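Local coordinates for protein putative glycosidase ph117-related (Bacteroides thetaiotaomicron, PDB 5A7V) that binds mannose and, as a member of family GH130, probably cleaves mannosidic linkages by hydrolysis or phosphorolysis, at residues T58-E72 with K121-D133. Numbering follows the deposited sequence.
Sequences TKFYCPMTQDYVAWE and KREKTPVFYPDND. With SO4 (sulfate ion), chain F.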
ATOM      1  N   THR A  58      -8.908  13.494 -19.834  1.00 20.32           N
ATOM      2  CA  THR A  58      -9.639  12.239 -19.849  1.00 16.26           C
ATOM      3  C   THR A  58     -10.868  12.354 -18.946  1.00 16.34           C
ATOM      4  O   THR A  58     -10.779  12.621 -17.741  1.00 21.57           O
ATOM      5  CB  THR A  58      -8.763  11.072 -19.380  1.00 18.05           C
ATOM      6  OG1 THR A  58      -7.973  11.512 -18.286  1.00 17.30           O
ATOM      7  CG2 THR A  58      -7.805  10.623 -20.478  1.00 20.12           C
ATOM      8  N   LYS A  59     -12.029  12.140 -19.508  1.00 17.95           N
ATOM      9  CA  LYS A  59     -13.271  12.296 -18.769  1.00 16.60           C
ATOM     10  C   LYS A  59     -13.938  10.921 -18.594  1.00 16.59           C
ATOM     11  O   LYS A  59     -13.715  10.000 -19.379  1.00 21.98           O
ATOM     12  CB  LYS A  59     -14.208  13.246 -19.544  1.00 19.49           C
ATOM     13  CG  LYS A  59     -13.625  14.590 -19.954  1.00 26.94           C
ATOM     14  CD  LYS A  59     -13.302  15.422 -18.742  1.00 32.40           C
ATOM     15  CE  LYS A  59     -12.720  16.777 -19.127  1.00 39.60           C
ATOM     16  NZ  LYS A  59     -13.766  17.665 -19.718  1.00 42.46           N
ATOM     17  N   PHE A  60     -14.765  10.852 -17.571  1.00 15.01           N
ATOM     18  CA  PHE A  60     -15.531   9.675 -17.167  1.00 17.06           C
ATOM     19  C   PHE A  60     -16.932  10.125 -16.869  1.00 15.70           C
ATOM     20  O   PHE A  60     -17.099  11.082 -16.116  1.00 15.81           O
ATOM     21  CB  PHE A  60     -14.860   9.170 -15.838  1.00 20.54           C
ATOM     22  CG  PHE A  60     -15.621   8.153 -15.077  1.00 17.78           C
ATOM     23  CD1 PHE A  60     -16.004   6.964 -15.680  1.00 18.07           C
ATOM     24  CD2 PHE A  60     -15.925   8.337 -13.710  1.00 17.55           C
ATOM     25  CE1 PHE A  60     -16.631   5.974 -14.956  1.00 19.28           C
ATOM     26  CE2 PHE A  60     -16.584   7.337 -13.020  1.00 16.67           C
ATOM     27  CZ  PHE A  60     -16.954   6.167 -13.659  1.00 18.62           C
ATOM     28  N   TYR A  61     -17.956   9.402 -17.366  1.00 14.25           N
ATOM     29  CA  TYR A  61     -19.330   9.672 -16.919  1.00 13.35           C
ATOM     30  C   TYR A  61     -19.527   9.015 -15.563  1.00 13.35           C
ATOM     31  O   TYR A  61     -19.611   7.779 -15.460  1.00 13.58           O
ATOM     32  CB  TYR A  61     -20.358   9.155 -17.938  1.00 13.51           C
ATOM     33  CG  TYR A  61     -21.766   9.585 -17.633  1.00 12.79           C
ATOM     34  CD1 TYR A  61     -22.593   8.815 -16.837  1.00 12.10           C
ATOM     35  CD2 TYR A  61     -22.273  10.760 -18.157  1.00 15.04           C
ATOM     36  CE1 TYR A  61     -23.896   9.181 -16.577  1.00 13.04           C
ATOM     37  CE2 TYR A  61     -23.575  11.160 -17.930  1.00 13.85           C
ATOM     38  CZ  TYR A  61     -24.395  10.356 -17.145  1.00 13.61           C
ATOM     39  OH  TYR A  61     -25.686  10.779 -16.934  1.00 17.14           O
ATOM     40  N   CYS A  62     -19.575   9.813 -14.516  1.00 12.38           N
ATOM     41  CA  CYS A  62     -19.640   9.307 -13.162  1.00 12.32           C
ATOM     42  C   CYS A  62     -21.095   8.887 -12.923  1.00 12.91           C
ATOM     43  O   CYS A  62     -22.029   9.696 -13.023  1.00 14.53           O
ATOM     44  CB  CYS A  62     -19.221  10.385 -12.148  1.00 13.20           C
ATOM     45  SG  CYS A  62     -19.569   9.895 -10.444  1.00 14.02           S
ATOM     46  N   PRO A  63     -21.306   7.606 -12.545  1.00 12.73           N
ATOM     47  CA  PRO A  63     -22.685   7.156 -12.333  1.00 13.55           C
ATOM     48  C   PRO A  63     -23.333   7.705 -11.085  1.00 15.28           C
ATOM     49  O   PRO A  63     -24.557   7.613 -10.952  1.00 17.35           O
ATOM     50  CB  PRO A  63     -22.566   5.604 -12.260  1.00 13.85           C
ATOM     51  CG  PRO A  63     -21.162   5.405 -11.763  1.00 13.97           C
ATOM     52  CD  PRO A  63     -20.339   6.505 -12.378  1.00 12.80           C
ATOM     53  N   MET A  64     -22.522   8.274 -10.177  1.00 16.10           N
ATOM     54  CA  MET A  64     -23.071   9.013  -9.041  1.00 18.99           C
ATOM     55  C   MET A  64     -23.492  10.425  -9.349  1.00 20.49           C
ATOM     56  O   MET A  64     -24.602  10.834  -8.979  1.00 29.48           O
ATOM     57  CB  MET A  64     -22.084   8.980  -7.883  1.00 21.25           C
ATOM     58  CG  MET A  64     -21.927   7.580  -7.370  1.00 22.21           C
ATOM     59  SD  MET A  64     -23.492   6.740  -6.940  1.00 26.56           S
ATOM     60  CE  MET A  64     -24.454   7.549  -5.660  1.00 34.91           C
ATOM     61  N   THR A  65     -22.619  11.135 -10.045  1.00 20.10           N
ATOM     62  CA  THR A  65     -22.778  12.545 -10.387  1.00 22.02           C
ATOM     63  C   THR A  65     -23.782  12.730 -11.567  1.00 19.98           C
ATOM     64  O   THR A  65     -24.383  13.801 -11.713  1.00 20.88           O
ATOM     65  CB  THR A  65     -21.396  13.166 -10.847  1.00 21.39           C
ATOM     66  OG1 THR A  65     -20.344  12.878  -9.920  1.00 32.85           O
ATOM     67  CG2 THR A  65     -21.482  14.625 -10.860  1.00 29.49           C
ATOM     68  N   GLN A  66     -23.824  11.715 -12.446  1.00 18.35           N
ATOM     69  CA  GLN A  66     -24.552  11.791 -13.727  1.00 18.53           C
ATOM     70  C   GLN A  66     -24.018  12.881 -14.631  1.00 19.40           C
ATOM     71  O   GLN A  66     -24.754  13.596 -15.254  1.00 21.68           O
ATOM     72  CB  GLN A  66     -26.067  11.878 -13.513  1.00 18.55           C
ATOM     73  CG  GLN A  66     -26.613  10.733 -12.655  1.00 22.36           C
ATOM     74  CD  GLN A  66     -28.094  10.888 -12.373  1.00 32.27           C
ATOM     75  OE1 GLN A  66     -28.502  11.261 -11.266  1.00 52.45           O
ATOM     76  NE2 GLN A  66     -28.895  10.643 -13.377  1.00 39.60           N
ATOM     77  N   ASP A  67     -22.703  12.993 -14.687  1.00 20.44           N
ATOM     78  CA  ASP A  67     -22.048  13.925 -15.635  0.50 19.95           C
ATOM     79  C   ASP A  67     -20.600  13.527 -15.744  1.00 18.23           C
ATOM     80  O   ASP A  67     -20.097  12.674 -14.972  1.00 16.85           O
ATOM     81  CB  ASP A  67     -22.151  15.429 -15.233  0.50 23.17           C
ATOM     82  CG  ASP A  67     -21.979  16.426 -16.450  0.50 26.32           C
ATOM     83  OD1 ASP A  67     -21.721  16.056 -17.647  0.50 20.57           O
ATOM     84  OD2 ASP A  67     -22.063  17.631 -16.172  0.50 31.51           O
ATOM     85  N   TYR A  68     -19.944  14.113 -16.720  1.00 18.85           N
ATOM     86  CA  TYR A  68     -18.566  13.836 -17.006  1.00 18.55           C
ATOM     87  C   TYR A  68     -17.671  14.565 -16.014  1.00 16.91           C
ATOM     88  O   TYR A  68     -17.839  15.773 -15.772  1.00 23.81           O
ATOM     89  CB  TYR A  68     -18.223  14.241 -18.459  1.00 20.99           C
ATOM     90  CG  TYR A  68     -18.700  13.207 -19.431  1.00 18.44           C
ATOM     91  CD1 TYR A  68     -17.927  12.088 -19.710  1.00 20.07           C
ATOM     92  CD2 TYR A  68     -19.911  13.308 -20.001  1.00 18.39           C
ATOM     93  CE1 TYR A  68     -18.363  11.111 -20.568  1.00 21.11           C
ATOM     94  CE2 TYR A  68     -20.399  12.321 -20.874  1.00 18.60           C
ATOM     95  CZ  TYR A  68     -19.595  11.233 -21.126  1.00 19.46           C
ATOM     96  OH  TYR A  68     -20.115  10.227 -21.927  1.00 21.61           O
ATOM     97  N   VAL A  69     -16.724  13.814 -15.469  1.00 15.26           N
ATOM     98  CA  VAL A  69     -15.725  14.346 -14.551  1.00 16.21           C
ATOM     99  C   VAL A  69     -14.334  14.022 -15.064  1.00 14.30           C
ATOM    100  O   VAL A  69     -14.108  12.950 -15.634  1.00 14.89           O
ATOM    101  CB  VAL A  69     -15.900  13.802 -13.116  1.00 20.29           C
ATOM    102  CG1 VAL A  69     -17.265  14.114 -12.585  1.00 21.66           C
ATOM    103  CG2 VAL A  69     -15.656  12.334 -12.998  1.00 21.91           C
ATOM    104  N   ALA A  70     -13.388  14.957 -14.841  1.00 14.72           N
ATOM    105  CA  ALA A  70     -11.989  14.729 -15.173  1.00 13.36           C
ATOM    106  C   ALA A  70     -11.350  13.943 -14.003  1.00 12.99           C
ATOM    107  O   ALA A  70     -10.731  14.491 -13.066  1.00 14.29           O
ATOM    108  CB  ALA A  70     -11.281  16.045 -15.477  1.00 14.12           C
ATOM    109  N   TRP A  71     -11.583  12.630 -14.059  1.00 12.73           N
ATOM    110  CA  TRP A  71     -11.369  11.735 -12.926  1.00 11.22           C
ATOM    111  C   TRP A  71      -9.932  11.543 -12.476  1.00 11.24           C
ATOM    112  O   TRP A  71      -9.705  11.052 -11.362  1.00 12.37           O
ATOM    113  CB  TRP A  71     -11.993  10.364 -13.274  1.00 12.00           C
ATOM    114  CG  TRP A  71     -11.291   9.641 -14.390  1.00 11.78           C
ATOM    115  CD1 TRP A  71     -11.451   9.834 -15.725  1.00 13.88           C
ATOM    116  CD2 TRP A  71     -10.278   8.637 -14.255  1.00 11.60           C
ATOM    117  NE1 TRP A  71     -10.626   9.005 -16.437  1.00 13.29           N
ATOM    118  CE2 TRP A  71      -9.899   8.240 -15.557  1.00 11.98           C
ATOM    119  CE3 TRP A  71      -9.691   8.001 -13.157  1.00 11.92           C
ATOM    120  CZ2 TRP A  71      -8.945   7.253 -15.796  1.00 12.00           C
ATOM    121  CZ3 TRP A  71      -8.750   7.033 -13.389  1.00 12.40           C
ATOM    122  CH2 TRP A  71      -8.388   6.641 -14.697  1.00 11.75           C
ATOM    123  N   GLU A  72      -8.968  11.886 -13.323  1.00 12.52           N
ATOM    124  CA  GLU A  72      -7.542  11.743 -12.962  1.00 11.97           C
ATOM    125  C   GLU A  72      -6.746  13.026 -13.195  1.00 11.29           C
ATOM    126  O   GLU A  72      -5.533  12.986 -13.458  1.00 12.37           O
ATOM    127  CB  GLU A  72      -6.928  10.537 -13.692  1.00 12.15           C
ATOM    128  CG  GLU A  72      -7.044  10.629 -15.199  1.00 12.39           C
ATOM    129  CD  GLU A  72      -6.387   9.494 -15.969  1.00 12.37           C
ATOM    130  OE1 GLU A  72      -5.715   8.659 -15.335  1.00 13.94           O
ATOM    131  OE2 GLU A  72      -6.572   9.426 -17.231  1.00 14.95           O
ATOM    132  N   LYS A 121       0.509   1.380 -20.539  1.00 16.53           N
ATOM    133  CA  LYS A 121      -0.649   1.705 -21.381  1.00 17.02           C
ATOM    134  C   LYS A 121      -1.820   1.855 -20.432  1.00 16.01           C
ATOM    135  O   LYS A 121      -2.196   0.890 -19.769  1.00 16.05           O
ATOM    136  CB  LYS A 121      -0.944   0.579 -22.376  1.00 19.47           C
ATOM    137  CG  LYS A 121      -2.184   0.806 -23.247  1.00 28.41           C
ATOM    138  CD  LYS A 121      -2.195  -0.041 -24.537  1.00 41.92           C
ATOM    139  CE  LYS A 121      -1.991  -1.537 -24.287  1.00 53.70           C
ATOM    140  NZ  LYS A 121      -3.005  -2.154 -23.375  1.00 61.10           N
ATOM    141  N   ARG A 122      -2.339   3.073 -20.317  1.00 15.27           N
ATOM    142  CA  ARG A 122      -3.426   3.398 -19.393  1.00 14.85           C
ATOM    143  C   ARG A 122      -4.763   3.359 -20.083  1.00 15.02           C
ATOM    144  O   ARG A 122      -4.905   3.841 -21.216  1.00 18.67           O
ATOM    145  CB  ARG A 122      -3.217   4.786 -18.792  1.00 15.44           C
ATOM    146  CG  ARG A 122      -1.958   4.922 -17.964  1.00 15.49           C
ATOM    147  CD  ARG A 122      -1.480   6.336 -17.803  1.00 16.10           C
ATOM    148  NE  ARG A 122      -2.375   7.119 -16.968  1.00 14.15           N
ATOM    149  CZ  ARG A 122      -2.044   8.311 -16.461  1.00 12.45           C
ATOM    150  NH1 ARG A 122      -0.872   8.831 -16.722  1.00 14.01           N
ATOM    151  NH2 ARG A 122      -2.886   8.954 -15.695  1.00 13.46           N
ATOM    152  N   GLU A 123      -5.773   2.879 -19.379  1.00 15.72           N
ATOM    153  CA  GLU A 123      -7.137   3.040 -19.856  1.00 15.30           C
ATOM    154  C   GLU A 123      -7.638   4.467 -19.575  1.00 15.16           C
ATOM    155  O   GLU A 123      -7.215   5.114 -18.613  1.00 15.40           O
ATOM    156  CB  GLU A 123      -8.067   1.967 -19.281  1.00 16.37           C
ATOM    157  CG  GLU A 123      -7.703   0.592 -19.833  1.00 18.79           C
ATOM    158  CD  GLU A 123      -8.635  -0.535 -19.452  1.00 19.93           C
ATOM    159  OE1 GLU A 123      -9.499  -0.366 -18.574  1.00 22.81           O
ATOM    160  OE2 GLU A 123      -8.477  -1.634 -20.066  1.00 25.15           O
ATOM    161  N   LYS A 124      -8.534   4.944 -20.422  1.00 15.24           N
ATOM    162  CA  LYS A 124      -9.004   6.357 -20.346  1.00 15.22           C
ATOM    163  C   LYS A 124     -10.126   6.606 -19.363  1.00 15.34           C
ATOM    164  O   LYS A 124     -10.445   7.758 -19.036  1.00 16.94           O
ATOM    165  CB  LYS A 124      -9.391   6.873 -21.729  1.00 18.68           C
ATOM    166  CG  LYS A 124      -8.209   6.980 -22.678  1.00 24.25           C
ATOM    167  CD  LYS A 124      -8.666   7.234 -24.125  1.00 29.49           C
ATOM    168  CE  LYS A 124      -7.471   7.564 -24.991  1.00 38.20           C
ATOM    169  NZ  LYS A 124      -6.526   6.410 -25.085  1.00 43.46           N
ATOM    170  N   THR A 125     -10.679   5.535 -18.811  1.00 15.02           N
ATOM    171  CA  THR A 125     -11.722   5.629 -17.788  1.00 13.95           C
ATOM    172  C   THR A 125     -11.346   4.667 -16.620  1.00 12.98           C
ATOM    173  O   THR A 125     -10.636   3.659 -16.841  1.00 13.45           O
ATOM    174  CB  THR A 125     -13.107   5.275 -18.323  1.00 15.52           C
ATOM    175  OG1 THR A 125     -13.119   3.939 -18.844  1.00 16.81           O
ATOM    176  CG2 THR A 125     -13.535   6.189 -19.458  1.00 17.27           C
ATOM    177  N   PRO A 126     -11.849   4.957 -15.420  1.00 12.12           N
ATOM    178  CA  PRO A 126     -11.483   4.120 -14.247  1.00 11.36           C
ATOM    179  C   PRO A 126     -12.183   2.751 -14.305  1.00 11.95           C
ATOM    180  O   PRO A 126     -13.188   2.604 -14.999  1.00 13.38           O
ATOM    181  CB  PRO A 126     -11.951   4.983 -13.057  1.00 12.28           C
ATOM    182  CG  PRO A 126     -13.127   5.758 -13.636  1.00 13.12           C
ATOM    183  CD  PRO A 126     -12.697   6.103 -15.027  1.00 13.24           C
ATOM    184  N   VAL A 127     -11.632   1.816 -13.530  1.00 11.52           N
ATOM    185  CA  VAL A 127     -12.177   0.446 -13.444  0.50 10.05           C
ATOM    186  C   VAL A 127     -12.897   0.191 -12.149  1.00 10.60           C
ATOM    187  O   VAL A 127     -13.590  -0.836 -12.021  1.00 13.94           O
ATOM    188  CB  VAL A 127     -11.103  -0.650 -13.631  0.50 10.67           C
ATOM    189  CG1 VAL A 127     -10.468  -0.523 -15.004  0.50 10.91           C
ATOM    190  CG2 VAL A 127     -10.049  -0.600 -12.543  0.50  7.11           C
ATOM    191  N   PHE A 128     -12.758   1.053 -11.128  1.00 11.21           N
ATOM    192  CA  PHE A 128     -13.357   0.813  -9.817  1.00 10.85           C
ATOM    193  C   PHE A 128     -13.681   2.171  -9.213  1.00  9.52           C
ATOM    194  O   PHE A 128     -12.820   3.070  -9.197  1.00 11.18           O
ATOM    195  CB  PHE A 128     -12.385   0.027  -8.931  1.00 10.47           C
ATOM    196  CG  PHE A 128     -12.989  -0.503  -7.648  1.00 10.61           C
ATOM    197  CD1 PHE A 128     -13.892  -1.579  -7.706  1.00 11.73           C
ATOM    198  CD2 PHE A 128     -12.630  -0.020  -6.407  1.00 11.58           C
ATOM    199  CE1 PHE A 128     -14.433  -2.102  -6.542  1.00 11.54           C
ATOM    200  CE2 PHE A 128     -13.149  -0.533  -5.238  1.00 10.63           C
ATOM    201  CZ  PHE A 128     -14.050  -1.606  -5.292  1.00 10.73           C
ATOM    202  N   TYR A 129     -14.913   2.349  -8.732  1.00  9.66           N
ATOM    203  CA  TYR A 129     -15.402   3.675  -8.360  1.00 10.24           C
ATOM    204  C   TYR A 129     -16.680   3.579  -7.573  1.00 10.93           C
ATOM    205  O   TYR A 129     -17.403   2.528  -7.686  1.00 11.77           O
ATOM    206  CB  TYR A 129     -15.614   4.519  -9.637  1.00 11.17           C
ATOM    207  CG  TYR A 129     -16.231   3.784 -10.843  1.00 11.25           C
ATOM    208  CD1 TYR A 129     -17.602   3.566 -10.951  1.00 13.12           C
ATOM    209  CD2 TYR A 129     -15.423   3.238 -11.809  1.00 11.48           C
ATOM    210  CE1 TYR A 129     -18.131   2.829 -12.013  1.00 16.21           C
ATOM    211  CE2 TYR A 129     -15.926   2.535 -12.898  1.00 13.50           C
ATOM    212  CZ  TYR A 129     -17.287   2.348 -12.996  1.00 16.82           C
ATOM    213  OH  TYR A 129     -17.827   1.667 -14.072  1.00 24.41           O
ATOM    214  N   PRO A 130     -17.079   4.628  -6.881  1.00 11.02           N
ATOM    215  CA  PRO A 130     -18.369   4.629  -6.194  1.00 11.54           C
ATOM    216  C   PRO A 130     -19.522   4.609  -7.206  1.00 11.30           C
ATOM    217  O   PRO A 130     -19.410   5.167  -8.319  1.00 11.47           O
ATOM    218  CB  PRO A 130     -18.352   5.907  -5.361  1.00 11.11           C
ATOM    219  CG  PRO A 130     -17.350   6.782  -6.044  1.00 12.04           C
ATOM    220  CD  PRO A 130     -16.321   5.872  -6.604  1.00 11.11           C
ATOM    221  N   ASP A 131     -20.566   3.860  -6.885  1.00 11.37           N
ATOM    222  CA  ASP A 131     -21.682   3.623  -7.837  1.00 11.74           C
ATOM    223  C   ASP A 131     -22.965   3.397  -7.061  1.00 11.22           C
ATOM    224  O   ASP A 131     -22.988   3.432  -5.815  1.00 12.38           O
ATOM    225  CB  ASP A 131     -21.261   2.484  -8.810  1.00 11.58           C
ATOM    226  CG  ASP A 131     -22.007   2.430 -10.161  1.00 12.31           C
ATOM    227  OD1 ASP A 131     -23.128   2.979 -10.312  1.00 12.87           O
ATOM    228  OD2 ASP A 131     -21.384   1.822 -11.092  1.00 14.24           O
ATOM    229  N   ASN A 132     -24.047   3.144  -7.822  1.00 10.64           N
ATOM    230  CA  ASN A 132     -25.388   2.959  -7.290  1.00 11.34           C
ATOM    231  C   ASN A 132     -25.547   1.499  -6.828  1.00 11.31           C
ATOM    232  O   ASN A 132     -26.246   0.686  -7.441  1.00 13.22           O
ATOM    233  CB  ASN A 132     -26.408   3.324  -8.369  1.00 11.58           C
ATOM    234  CG  ASN A 132     -26.214   4.726  -8.909  1.00 11.85           C
ATOM    235  OD1 ASN A 132     -25.706   4.970 -10.064  1.00 16.52           O
ATOM    236  ND2 ASN A 132     -26.600   5.634  -8.119  1.00 10.91           N
ATOM    237  N   ASP A 133     -24.844   1.161  -5.753  1.00 12.02           N
ATOM    238  CA  ASP A 133     -24.582  -0.199  -5.365  1.00 12.12           C
ATOM    239  C   ASP A 133     -24.752  -0.348  -3.843  1.00 11.24           C
ATOM    240  O   ASP A 133     -25.175   0.599  -3.144  1.00 13.23           O
ATOM    241  CB  ASP A 133     -23.204  -0.646  -5.928  1.00 12.40           C
ATOM    242  CG  ASP A 133     -22.009   0.108  -5.333  1.00 13.20           C
ATOM    243  OD1 ASP A 133     -22.121   0.578  -4.190  1.00 12.89           O
ATOM    244  OD2 ASP A 133     -20.999   0.160  -6.063  1.00 13.42           O
TER
HETATM  245  S   SO4 F1387       1.968   9.648 -18.285  1.00 23.84           S
HETATM  246  O1  SO4 F1387       1.198   8.406 -18.634  1.00 27.00           O
HETATM  247  O2  SO4 F1387       1.967   9.823 -16.814  1.00 20.74           O
HETATM  248  O3  SO4 F1387       1.333  10.809 -18.961  1.00 30.53           O
HETATM  249  O4  SO4 F1387       3.382   9.515 -18.750  1.00 31.16           O
HETATM  250  O   HOH W   1     -11.667   9.426 -21.006  1.00 27.21           O
HETATM  251  O   HOH W   2      -5.500   7.386 -18.506  1.00 17.20           O
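R122 and E72 open this contact with a salt bridge, a worked example of how the chain that leaves the outermost strand of one β-propeller blade for the next is fixed by charge at one end and by proline and aromatic packing in the middle. R122 NH2 reaches E72 OE1 at 2.9 Å, with the carboxylate oxygen at the guanidinium edge but met from well above its own plane; the two flat groups stand nearly perpendicular. R122 NH1 holds a sulfate, probably from the crystallisation liquor. Y92 OH adds a bond to OE1, while OE2 takes one from T58 OG1, so both carboxylate oxygens are gripped. A water joins OE2 to the carbonyl of E123. Next, K124 O receives W71 NE1 at 2.9 Å, bent to 145° at the hydrogen, and shares a second water with K59 O. P126 then wedges between two aromatic rings: its CG lies 3.5 Å from the F60 ring centroid, only 3° off the normal, and its CD sits over the five-membered ring of W71, whose opposite face is covered by E72 CG. Because F60 CG is anti to its backbone N (chi1 168°), the ring extends to Y129, where F60 CZ stands over the middle of the Y129 face in an edge-to-face pair, centroids 4.8 Å apart. P63 CG also touches Y129. Farther along, P130 O lies against M64 CG, and D131 OD1 meets P63 CB at 3.3 Å while accepting the backbone N of N132. M64 SD packs against D131 C at 3.4 Å. The hairpin of strands 60-62 and 67-69 thus lies over the chain that leaves edge strand 121-122, with W71 reaching strand 87-95, C62 strand 107-114, and P130 strand 143-151 of the next sheet.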